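Local coordinates for Low temperature requirement C protein (Listeria monocytogenes, PDB 1Y9I), which probably hydrolyses phosphatidylglycerophosphate as a phosphatidylglycerophosphatase A, and binds a calcium and a magnesium ion side by side, at residues Gln82-Ile87 / Gly93-Asp98; Ser16-Arg21 / Thr141-Ile146; Lys38-Leu43 / Ser156-Ser161; Ala29-Phe34 / Ala149-Ala154. One frame throughout, in Å; residues are numbered along the deposited sequence.

Contact 1. Residues Gln82-Ile87 / Gly93-Asp98; sequences QPLQNI and GLYGVD. With CA (calcium ion), chain E; MG (magnesium ion), chain F.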
# COMPACT_ATOMS: atom_id res chain seq x y z
N GLN A 82 -11.67 25.60 -2.52
CA GLN A 82 -12.12 25.26 -1.18
C GLN A 82 -12.97 24.01 -1.33
O GLN A 82 -13.60 23.81 -2.37
CB GLN A 82 -12.96 26.39 -0.57
CG GLN A 82 -12.19 27.65 -0.21
CD GLN A 82 -11.14 27.42 0.87
OE1 GLN A 82 -11.05 26.34 1.45
NE2 GLN A 82 -10.35 28.45 1.15
N PRO A 83 -13.01 23.15 -0.30
CA PRO A 83 -12.32 23.26 0.99
C PRO A 83 -10.90 22.68 1.01
O PRO A 83 -10.26 22.64 2.06
CB PRO A 83 -13.25 22.52 1.92
CG PRO A 83 -13.68 21.37 1.07
CD PRO A 83 -13.95 22.02 -0.28
N LEU A 84 -10.41 22.22 -0.14
CA LEU A 84 -9.06 21.65 -0.20
C LEU A 84 -8.04 22.67 0.29
O LEU A 84 -7.07 22.33 0.95
CB LEU A 84 -8.72 21.21 -1.63
CG LEU A 84 -7.35 20.52 -1.80
CD1 LEU A 84 -7.33 19.18 -1.09
CD2 LEU A 84 -7.06 20.34 -3.28
N GLN A 85 -8.28 23.94 -0.04
CA GLN A 85 -7.40 25.02 0.36
C GLN A 85 -7.27 25.08 1.89
O GLN A 85 -6.16 25.11 2.42
CB GLN A 85 -7.92 26.36 -0.20
CG GLN A 85 -7.20 27.62 0.30
CD GLN A 85 -5.71 27.65 0.01
OE1 GLN A 85 -5.25 27.38 -1.10
NE2 GLN A 85 -4.93 28.00 1.03
N ASN A 86 -8.40 25.07 2.59
CA ASN A 86 -8.36 25.12 4.05
C ASN A 86 -7.82 23.82 4.64
O ASN A 86 -7.07 23.83 5.61
CB ASN A 86 -9.75 25.37 4.65
CG ASN A 86 -10.29 26.75 4.34
OD1 ASN A 86 -9.54 27.72 4.28
ND2 ASN A 86 -11.61 26.85 4.19
N ILE A 87 -8.20 22.70 4.04
CA ILE A 87 -7.78 21.39 4.52
C ILE A 87 -6.26 21.22 4.50
O ILE A 87 -5.66 20.82 5.50
CB ILE A 87 -8.44 20.27 3.68
CG1 ILE A 87 -9.95 20.29 3.93
CG2 ILE A 87 -7.85 18.91 4.04
CD1 ILE A 87 -10.73 19.34 3.04
N GLY A 93 -6.12 16.95 10.49
CA GLY A 93 -5.77 15.63 10.96
C GLY A 93 -6.40 14.47 10.21
O GLY A 93 -5.80 13.39 10.12
N LEU A 94 -7.59 14.66 9.66
CA LEU A 94 -8.24 13.57 8.93
C LEU A 94 -7.93 13.53 7.44
O LEU A 94 -8.48 12.71 6.70
CB LEU A 94 -9.75 13.61 9.17
CG LEU A 94 -10.14 13.48 10.66
CD1 LEU A 94 -11.66 13.41 10.78
CD2 LEU A 94 -9.51 12.22 11.25
N TYR A 95 -7.04 14.41 6.99
CA TYR A 95 -6.63 14.43 5.58
C TYR A 95 -5.38 13.56 5.52
O TYR A 95 -4.34 13.89 6.11
CB TYR A 95 -6.29 15.86 5.15
CG TYR A 95 -5.84 15.98 3.71
CD1 TYR A 95 -6.75 15.92 2.65
CD2 TYR A 95 -4.49 16.19 3.40
CE1 TYR A 95 -6.33 16.07 1.32
CE2 TYR A 95 -4.06 16.35 2.08
CZ TYR A 95 -4.98 16.29 1.05
OH TYR A 95 -4.54 16.46 -0.26
N GLY A 96 -5.47 12.44 4.82
CA GLY A 96 -4.32 11.55 4.76
C GLY A 96 -3.67 11.37 3.40
O GLY A 96 -2.93 10.41 3.21
N VAL A 97 -3.93 12.28 2.47
CA VAL A 97 -3.34 12.15 1.15
C VAL A 97 -1.83 12.39 1.22
O VAL A 97 -1.07 11.79 0.45
CB VAL A 97 -4.01 13.11 0.12
CG1 VAL A 97 -3.37 12.95 -1.25
CG2 VAL A 97 -5.50 12.80 0.03
N ASP A 98 -1.39 13.25 2.14
CA ASP A 98 0.04 13.51 2.28
C ASP A 98 0.78 12.26 2.77
O ASP A 98 1.90 11.99 2.34
CB ASP A 98 0.32 14.72 3.21
CG ASP A 98 -0.49 14.70 4.51
OD1 ASP A 98 -1.72 14.49 4.46
OD2 ASP A 98 0.12 14.91 5.58
CA CA E . -2.11 14.25 6.86
MG MG F . 1.72 15.91 6.33
O HOH W 1 -3.25 13.52 8.93
O HOH W 2 -0.67 15.33 8.62
O HOH W 3 -2.91 16.51 6.89
O HOH W 4 1.96 14.43 7.76
O HOH W 5 1.43 17.28 7.72
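Ile-87 and Leu-84, one turn apart, both lean on the ring of Tyr-95. The closer touch is that of Ile-87, whose CG2 methyl lies 3.5 Å from Tyr-95 CD1 and almost as near CG and CB, the two side chains crossing at about a right angle. Leu-84 CD1 meets the far end of the same ring, 4.1 Å from Tyr-95 CE1. The CG of Tyr-95 stands anti to the backbone N (chi1 179°), which brings the ring up to both of these side chains of helix 84-89. Its hydroxyl is hydrogen-bonded to Thr-67 of a second subunit.

The backbone of Tyr-95 does separate work: its O binds the calcium ion at 2.4 Å. Asp-98 chelates this ion through both carboxylate oxygens, and its OD2 bridges to the magnesium ion at 2.0 Å. Glu-99 also binds the calcium ion, and water 1, another of its ligands, donates to Gly-93 O at 2.8 Å.

Helix 84-89 thus packs against the loop leading into helix 97-106, where Gly-96 is the N-cap residue; Phe-142 touches Tyr-95 from within the chain, and a third subunit hydrogen-bonds Gly-96 O through its Ser-111.

Contact 2. Residues Ser16-Arg21 / Thr141-Ile146; sequences SWLIER and TFLDDI. With MG (magnesium ion), chain F.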
# COMPACT_ATOMS: atom_id res chain seq x y z
N SER A 16 16.51 20.76 -6.09
CA SER A 16 16.52 22.20 -5.86
C SER A 16 15.28 22.69 -5.12
O SER A 16 15.36 23.64 -4.33
CB SER A 16 16.67 22.96 -7.18
OG SER A 16 15.58 22.71 -8.05
N TRP A 17 14.13 22.06 -5.37
CA TRP A 17 12.91 22.48 -4.70
C TRP A 17 12.97 22.14 -3.22
O TRP A 17 12.51 22.92 -2.38
CB TRP A 17 11.68 21.85 -5.35
CG TRP A 17 10.50 22.79 -5.38
CD1 TRP A 17 10.44 24.05 -4.85
CD2 TRP A 17 9.22 22.56 -5.99
NE1 TRP A 17 9.21 24.61 -5.09
CE2 TRP A 17 8.44 23.72 -5.78
CE3 TRP A 17 8.66 21.48 -6.68
CZ2 TRP A 17 7.12 23.83 -6.25
CZ3 TRP A 17 7.35 21.59 -7.15
CH2 TRP A 17 6.60 22.76 -6.93
N LEU A 18 13.51 20.97 -2.89
CA LEU A 18 13.64 20.57 -1.50
C LEU A 18 14.48 21.63 -0.78
O LEU A 18 14.09 22.15 0.27
CB LEU A 18 14.34 19.21 -1.38
CG LEU A 18 13.49 17.94 -1.50
CD1 LEU A 18 14.40 16.72 -1.61
CD2 LEU A 18 12.58 17.83 -0.29
N ILE A 19 15.63 21.95 -1.37
CA ILE A 19 16.54 22.95 -0.81
C ILE A 19 15.85 24.30 -0.69
O ILE A 19 15.99 24.99 0.32
CB ILE A 19 17.81 23.07 -1.68
CG1 ILE A 19 18.61 21.77 -1.61
CG2 ILE A 19 18.66 24.27 -1.22
CD1 ILE A 19 19.80 21.70 -2.53
N GLU A 20 15.11 24.67 -1.72
CA GLU A 20 14.38 25.93 -1.73
C GLU A 20 13.36 25.98 -0.59
O GLU A 20 13.07 27.05 -0.05
CB GLU A 20 13.68 26.12 -3.08
CG GLU A 20 12.68 27.27 -3.13
CD GLU A 20 12.16 27.53 -4.53
OE1 GLU A 20 11.15 28.25 -4.66
OE2 GLU A 20 12.76 27.01 -5.50
N ARG A 21 12.83 24.82 -0.22
CA ARG A 21 11.85 24.75 0.86
C ARG A 21 12.54 24.71 2.23
O ARG A 21 11.88 24.67 3.26
CB ARG A 21 10.94 23.52 0.69
CG ARG A 21 10.10 23.58 -0.58
CD ARG A 21 9.20 24.82 -0.61
NE ARG A 21 8.06 24.70 0.29
CZ ARG A 21 7.21 25.69 0.57
NH1 ARG A 21 7.37 26.89 0.02
NH2 ARG A 21 6.19 25.46 1.38
N THR A 141 2.45 20.60 4.78
CA THR A 141 1.57 19.46 4.93
C THR A 141 2.11 18.22 4.20
O THR A 141 2.08 17.11 4.73
CB THR A 141 0.17 19.81 4.40
OG1 THR A 141 -0.36 20.88 5.20
CG2 THR A 141 -0.76 18.61 4.47
N PHE A 142 2.61 18.42 2.99
CA PHE A 142 3.16 17.30 2.22
C PHE A 142 4.65 17.10 2.45
O PHE A 142 5.14 15.97 2.48
CB PHE A 142 2.91 17.52 0.73
CG PHE A 142 1.51 17.23 0.32
CD1 PHE A 142 1.15 15.96 -0.11
CD2 PHE A 142 0.53 18.22 0.41
CE1 PHE A 142 -0.17 15.67 -0.44
CE2 PHE A 142 -0.80 17.93 0.09
CZ PHE A 142 -1.15 16.66 -0.34
N LEU A 143 5.38 18.20 2.61
CA LEU A 143 6.82 18.11 2.80
C LEU A 143 7.26 17.39 4.07
O LEU A 143 8.29 16.70 4.05
CB LEU A 143 7.45 19.51 2.76
CG LEU A 143 8.98 19.52 2.85
CD1 LEU A 143 9.57 18.63 1.77
CD2 LEU A 143 9.50 20.94 2.71
N ASP A 144 6.52 17.53 5.17
CA ASP A 144 6.94 16.83 6.38
C ASP A 144 6.94 15.31 6.17
O ASP A 144 7.88 14.63 6.58
CB ASP A 144 6.09 17.21 7.61
CG ASP A 144 4.60 17.15 7.36
OD1 ASP A 144 4.15 16.44 6.44
OD2 ASP A 144 3.86 17.82 8.12
N ASP A 145 5.91 14.80 5.50
CA ASP A 145 5.81 13.36 5.22
C ASP A 145 6.91 12.95 4.24
O ASP A 145 7.52 11.89 4.38
CB ASP A 145 4.47 13.02 4.57
CG ASP A 145 3.30 13.38 5.44
OD1 ASP A 145 3.05 12.67 6.43
OD2 ASP A 145 2.62 14.38 5.12
N ILE A 146 7.15 13.80 3.24
CA ILE A 146 8.17 13.52 2.24
C ILE A 146 9.56 13.35 2.87
O ILE A 146 10.28 12.40 2.57
CB ILE A 146 8.21 14.65 1.18
CG1 ILE A 146 6.98 14.55 0.26
CG2 ILE A 146 9.50 14.58 0.38
CD1 ILE A 146 6.81 15.73 -0.70
MG MG F . 1.72 15.91 6.33
O HOH W 5 1.43 17.28 7.72
O HOH W 4 1.96 14.43 7.76
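Asp-144 OD1 is gripped twice, by the magnesium ion at 2.5 Å and, weakly, by the backbone N of Asp-145, while its other oxygen, OD2, accepts a hydrogen bond from water 5 at 2.5 Å. The same ion takes Thr-141 O at 2.0 Å and Asp-145 OD2 at 2.1 Å; Asp-98 and two waters complete six ligands. Asp-72 receives the backbone N-H groups of Phe-142 and Leu-143, which positions this turn from the second shell.

The side chain of Leu-143 leaves the helix in the other direction, toward helix 9-20, its CG anti to the backbone N (chi1 -176°). Its two methyls divide the work: CD1 meets Leu-18 CD2 at 3.7 Å, the side chains crossing at a slant, and CD2 lies 3.6 Å from Arg-21 CB. Arg-21 offers only its root to the leucine, because its chain bends at chi2 (-59°) and chi3 (-75°) and carries the guanidinium off to a salt bridge with Glu-76. No hydrogen bond links the two segments.

One short piece of chain therefore has a metal-binding side and an apolar side packed on the end of helix 9-20, and with Asp-98 of the calcium site it forms the magnesium half of a binuclear metal centre.

Contact 3. Residues Lys38-Leu43 / Ser156-Ser161; sequences KYHPGL and SRLAHS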
# COMPACT_ATOMS: atom_id res chain seq x y z
N LYS A 38 21.12 3.48 16.91
CA LYS A 38 20.94 2.56 18.02
C LYS A 38 21.19 1.10 17.62
O LYS A 38 21.57 0.28 18.46
CB LYS A 38 19.53 2.70 18.59
CG LYS A 38 19.23 1.81 19.79
CD LYS A 38 20.05 2.22 21.01
CE LYS A 38 19.78 1.30 22.20
NZ LYS A 38 18.35 1.29 22.59
N TYR A 39 20.99 0.80 16.35
CA TYR A 39 21.17 -0.56 15.84
C TYR A 39 22.54 -0.80 15.23
O TYR A 39 22.93 -1.93 14.97
CB TYR A 39 20.07 -0.86 14.81
CG TYR A 39 18.68 -0.60 15.34
CD1 TYR A 39 18.15 -1.37 16.38
CD2 TYR A 39 17.91 0.45 14.84
CE1 TYR A 39 16.89 -1.10 16.90
CE2 TYR A 39 16.65 0.73 15.36
CZ TYR A 39 16.15 -0.05 16.39
OH TYR A 39 14.90 0.23 16.91
N HIS A 40 23.28 0.29 15.01
CA HIS A 40 24.61 0.20 14.43
C HIS A 40 25.50 1.20 15.16
O HIS A 40 25.76 2.29 14.66
CB HIS A 40 24.56 0.54 12.94
CG HIS A 40 23.69 -0.38 12.14
ND1 HIS A 40 24.03 -1.70 11.89
CD2 HIS A 40 22.49 -0.18 11.53
CE1 HIS A 40 23.08 -2.26 11.16
NE2 HIS A 40 22.14 -1.37 10.93
N PRO A 41 25.97 0.84 16.36
CA PRO A 41 26.83 1.76 17.10
C PRO A 41 28.03 2.21 16.27
O PRO A 41 28.60 1.43 15.50
CB PRO A 41 27.23 0.94 18.33
CG PRO A 41 27.17 -0.48 17.84
CD PRO A 41 25.91 -0.48 17.02
N GLY A 42 28.39 3.48 16.41
CA GLY A 42 29.51 4.01 15.65
C GLY A 42 29.10 4.56 14.29
O GLY A 42 29.92 5.17 13.60
N LEU A 43 27.85 4.34 13.92
CA LEU A 43 27.33 4.84 12.64
C LEU A 43 27.58 6.34 12.54
O LEU A 43 27.30 7.08 13.47
CB LEU A 43 25.83 4.55 12.52
CG LEU A 43 25.11 4.98 11.23
CD1 LEU A 43 25.63 4.16 10.05
CD2 LEU A 43 23.61 4.77 11.39
N SER A 156 16.20 2.16 5.33
CA SER A 156 15.93 0.80 4.84
C SER A 156 17.04 0.35 3.89
O SER A 156 17.51 -0.79 3.96
CB SER A 156 14.58 0.77 4.13
OG SER A 156 14.38 -0.47 3.49
N ARG A 157 17.46 1.24 3.00
CA ARG A 157 18.53 0.88 2.07
C ARG A 157 19.78 0.54 2.87
O ARG A 157 20.50 -0.41 2.56
CB ARG A 157 18.82 2.03 1.10
CG ARG A 157 19.91 1.69 0.09
CD ARG A 157 20.19 2.83 -0.88
NE ARG A 157 21.12 2.41 -1.93
CZ ARG A 157 22.41 2.12 -1.72
NH1 ARG A 157 22.92 2.22 -0.50
NH2 ARG A 157 23.17 1.72 -2.73
N LEU A 158 20.03 1.32 3.92
CA LEU A 158 21.19 1.11 4.79
C LEU A 158 21.08 -0.28 5.44
O LEU A 158 22.04 -1.04 5.45
CB LEU A 158 21.24 2.21 5.85
CG LEU A 158 22.41 2.28 6.84
CD1 LEU A 158 22.41 3.63 7.54
CD2 LEU A 158 22.30 1.15 7.85
N ALA A 159 19.91 -0.60 5.98
CA ALA A 159 19.70 -1.90 6.61
C ALA A 159 20.06 -3.02 5.65
O ALA A 159 20.72 -4.00 6.03
CB ALA A 159 18.26 -2.04 7.07
N HIS A 160 19.62 -2.90 4.40
CA HIS A 160 19.92 -3.91 3.39
C HIS A 160 21.40 -3.95 3.05
O HIS A 160 21.91 -4.97 2.59
CB HIS A 160 19.12 -3.67 2.11
CG HIS A 160 17.72 -4.19 2.15
ND1 HIS A 160 16.67 -3.47 2.68
CD2 HIS A 160 17.20 -5.37 1.73
CE1 HIS A 160 15.56 -4.19 2.59
NE2 HIS A 160 15.86 -5.34 2.02
N SER A 161 22.08 -2.83 3.26
CA SER A 161 23.51 -2.73 2.96
C SER A 161 24.38 -3.67 3.79
O SER A 161 25.59 -3.72 3.60
CB SER A 161 23.99 -1.29 3.14
OG SER A 161 23.33 -0.41 2.25
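Leu-158 fills the tight part of this contact by splitting its two methyls between residues of the facing loop. CD2 rests against the imidazole of His-40, 3.9 Å from His-40 CD2 and nearly as close to NE2, the two side chains sliding past each other in opposite directions. CD1 goes to Leu-43, at 4.1 Å from Leu-43 CD1, and there the side chains meet tip to tip. Both leucines have CG anti to the backbone N (chi1 -176° for Leu-158), which points them at each other. Leu-158 is buried, whereas His-40 and Leu-43 are partly exposed.

The loop holds its two contact residues at either end of a type II beta turn, closed by Leu-43 N donating to His-40 O at 3.0 Å. Gly-42 takes a positive phi (89°) at the third position; Pro-41 and Gly-42, at the turn's middle, are exposed to solvent and do not touch the helix. The last turn of the helix carries side-chain bonds to its own backbone. Ser-156 O accepts from both N and ND1 of His-160, from opposite faces of the carbonyl plane; the ND1 bond is 3.1 Å long and fairly straight, at 162°. Ser-161 OG donates to Arg-157 O at 2.8 Å.

Outside the two segments, Tyr-162 stacks on the His-40 ring, and Gln-36 packs on both leucines. The arrangement is that of an inter-helix turn in an all-helical bundle, with His-40 and Leu-43 packed on Leu-158 near the C-terminal end of helix 143-160.

Contact 4. Residues Ala29-Phe34 / Ala149-Ala154; sequences AELVLF and AIAAAA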
# COMPACT_ATOMS: atom_id res chain seq x y z
N ALA A 29 19.90 13.35 6.32
CA ALA A 29 20.90 12.37 6.75
C ALA A 29 20.89 12.23 8.27
O ALA A 29 21.06 11.13 8.80
CB ALA A 29 22.29 12.79 6.27
N GLU A 30 20.71 13.35 8.97
CA GLU A 30 20.66 13.35 10.43
C GLU A 30 19.50 12.50 10.94
O GLU A 30 19.59 11.88 12.00
CB GLU A 30 20.52 14.79 10.95
CG GLU A 30 21.80 15.61 10.88
CD GLU A 30 22.76 15.28 12.01
OE1 GLU A 30 23.17 14.10 12.13
OE2 GLU A 30 23.12 16.20 12.77
N LEU A 31 18.42 12.47 10.16
CA LEU A 31 17.24 11.69 10.51
C LEU A 31 17.55 10.21 10.35
O LEU A 31 17.13 9.38 11.15
CB LEU A 31 16.06 12.06 9.59
CG LEU A 31 15.48 13.48 9.67
CD1 LEU A 31 14.29 13.61 8.69
CD2 LEU A 31 15.02 13.76 11.09
N VAL A 32 18.28 9.87 9.29
CA VAL A 32 18.65 8.49 9.05
C VAL A 32 19.55 8.04 10.21
O VAL A 32 19.43 6.92 10.71
CB VAL A 32 19.42 8.34 7.73
CG1 VAL A 32 19.90 6.90 7.56
CG2 VAL A 32 18.53 8.74 6.56
N LEU A 33 20.44 8.93 10.65
CA LEU A 33 21.34 8.62 11.75
C LEU A 33 20.50 8.35 13.00
O LEU A 33 20.73 7.39 13.74
CB LEU A 33 22.29 9.79 12.00
CG LEU A 33 23.37 9.61 13.07
CD1 LEU A 33 24.31 8.48 12.67
CD2 LEU A 33 24.15 10.91 13.24
N PHE A 34 19.50 9.21 13.22
CA PHE A 34 18.60 9.10 14.37
C PHE A 34 17.87 7.75 14.37
O PHE A 34 17.65 7.14 15.42
CB PHE A 34 17.57 10.23 14.31
CG PHE A 34 16.55 10.18 15.41
CD1 PHE A 34 16.85 10.65 16.68
CD2 PHE A 34 15.28 9.66 15.17
CE1 PHE A 34 15.91 10.60 17.71
CE2 PHE A 34 14.33 9.61 16.18
CZ PHE A 34 14.64 10.08 17.45
N ALA A 149 9.71 10.26 5.00
CA ALA A 149 9.73 9.08 4.14
C ALA A 149 11.09 8.86 3.47
O ALA A 149 11.54 7.73 3.31
CB ALA A 149 8.64 9.20 3.08
N ILE A 150 11.73 9.95 3.05
CA ILE A 150 13.04 9.82 2.42
C ILE A 150 14.01 9.26 3.47
O ILE A 150 14.85 8.41 3.15
CB ILE A 150 13.56 11.19 1.91
CG1 ILE A 150 12.76 11.62 0.68
CG2 ILE A 150 15.04 11.09 1.53
CD1 ILE A 150 12.97 13.07 0.27
N ALA A 151 13.89 9.73 4.71
CA ALA A 151 14.75 9.25 5.79
C ALA A 151 14.53 7.75 6.04
O ALA A 151 15.48 6.98 6.17
CB ALA A 151 14.47 10.04 7.07
N ALA A 152 13.26 7.35 6.11
CA ALA A 152 12.91 5.96 6.34
C ALA A 152 13.36 5.07 5.19
O ALA A 152 13.83 3.95 5.41
CB ALA A 152 11.40 5.83 6.54
N ALA A 153 13.21 5.56 3.96
CA ALA A 153 13.63 4.79 2.80
C ALA A 153 15.15 4.62 2.84
O ALA A 153 15.67 3.53 2.57
CB ALA A 153 13.20 5.49 1.51
N ALA A 154 15.85 5.71 3.16
CA ALA A 154 17.30 5.70 3.24
C ALA A 154 17.76 4.75 4.35
O ALA A 154 18.74 4.04 4.19
CB ALA A 154 17.83 7.12 3.50
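Val-32 meets the facing helix with one branch, CG2. This methyl is anti to the carbonyl carbon while CG1 is anti to the backbone N (chi1 175°); this rotamer sets CG2 against Ala-154 CB at 3.5 Å and, at the same separation, against the backbone O of Ala-151. The Val-32 and Ala-151 side chains themselves are less close, at 4.3 Å from CG2 to CB.

Leu-31 makes its contact nearer the backbone: its CB lies 3.6 Å from Ala-151 CB. With CG beside the backbone N (chi1 -65°), the CD1 methyl, extended from CA, lies 3.9 Å from Ala-151 CB, so that CB and CD1 of the leucine both touch the same methyl. Ile-120 and Pro-125 also touch Leu-31, and Cys-48 touches Val-32.

On the 149-154 side the touching side chains are the methyls of Ala-151 and Ala-154. The axes of segments 29-34 and 149-154 approach to 8.5 Å and cross at -54°; Val-32 and Ala-151 have CA atoms 5.1 Å apart. All four touching residues are buried, and no hydrogen bond or charge pair joins the segments. The chemistry is largely apolar, apart from Val-32 CG2 on the Ala-151 carbonyl O, and the contact is thus probably held by close packing and burial from water.

How the contacts relate
From the N terminus, helix 9-20 is joined to residues 141-146 by contact 2, helix 25-36 to residues 149-154 by contact 4, and the loop at 38-43 to residues 156-161 by contact 3. Each closes a long loop of more than a hundred residues, and the three loops cross, because their first and second segments follow in the same order along the chain. All three use helix 143-160, from its start to its end. Contact 1 closes a short loop that lies within all three. It meets contact 2 at the magnesium ion, where Asp-98 and Asp-145 are both ligands, and through Tyr-95 and Phe-142; contacts 3 and 4 adjoin through Leu-33 and Leu-43, with centres about 11 Å apart.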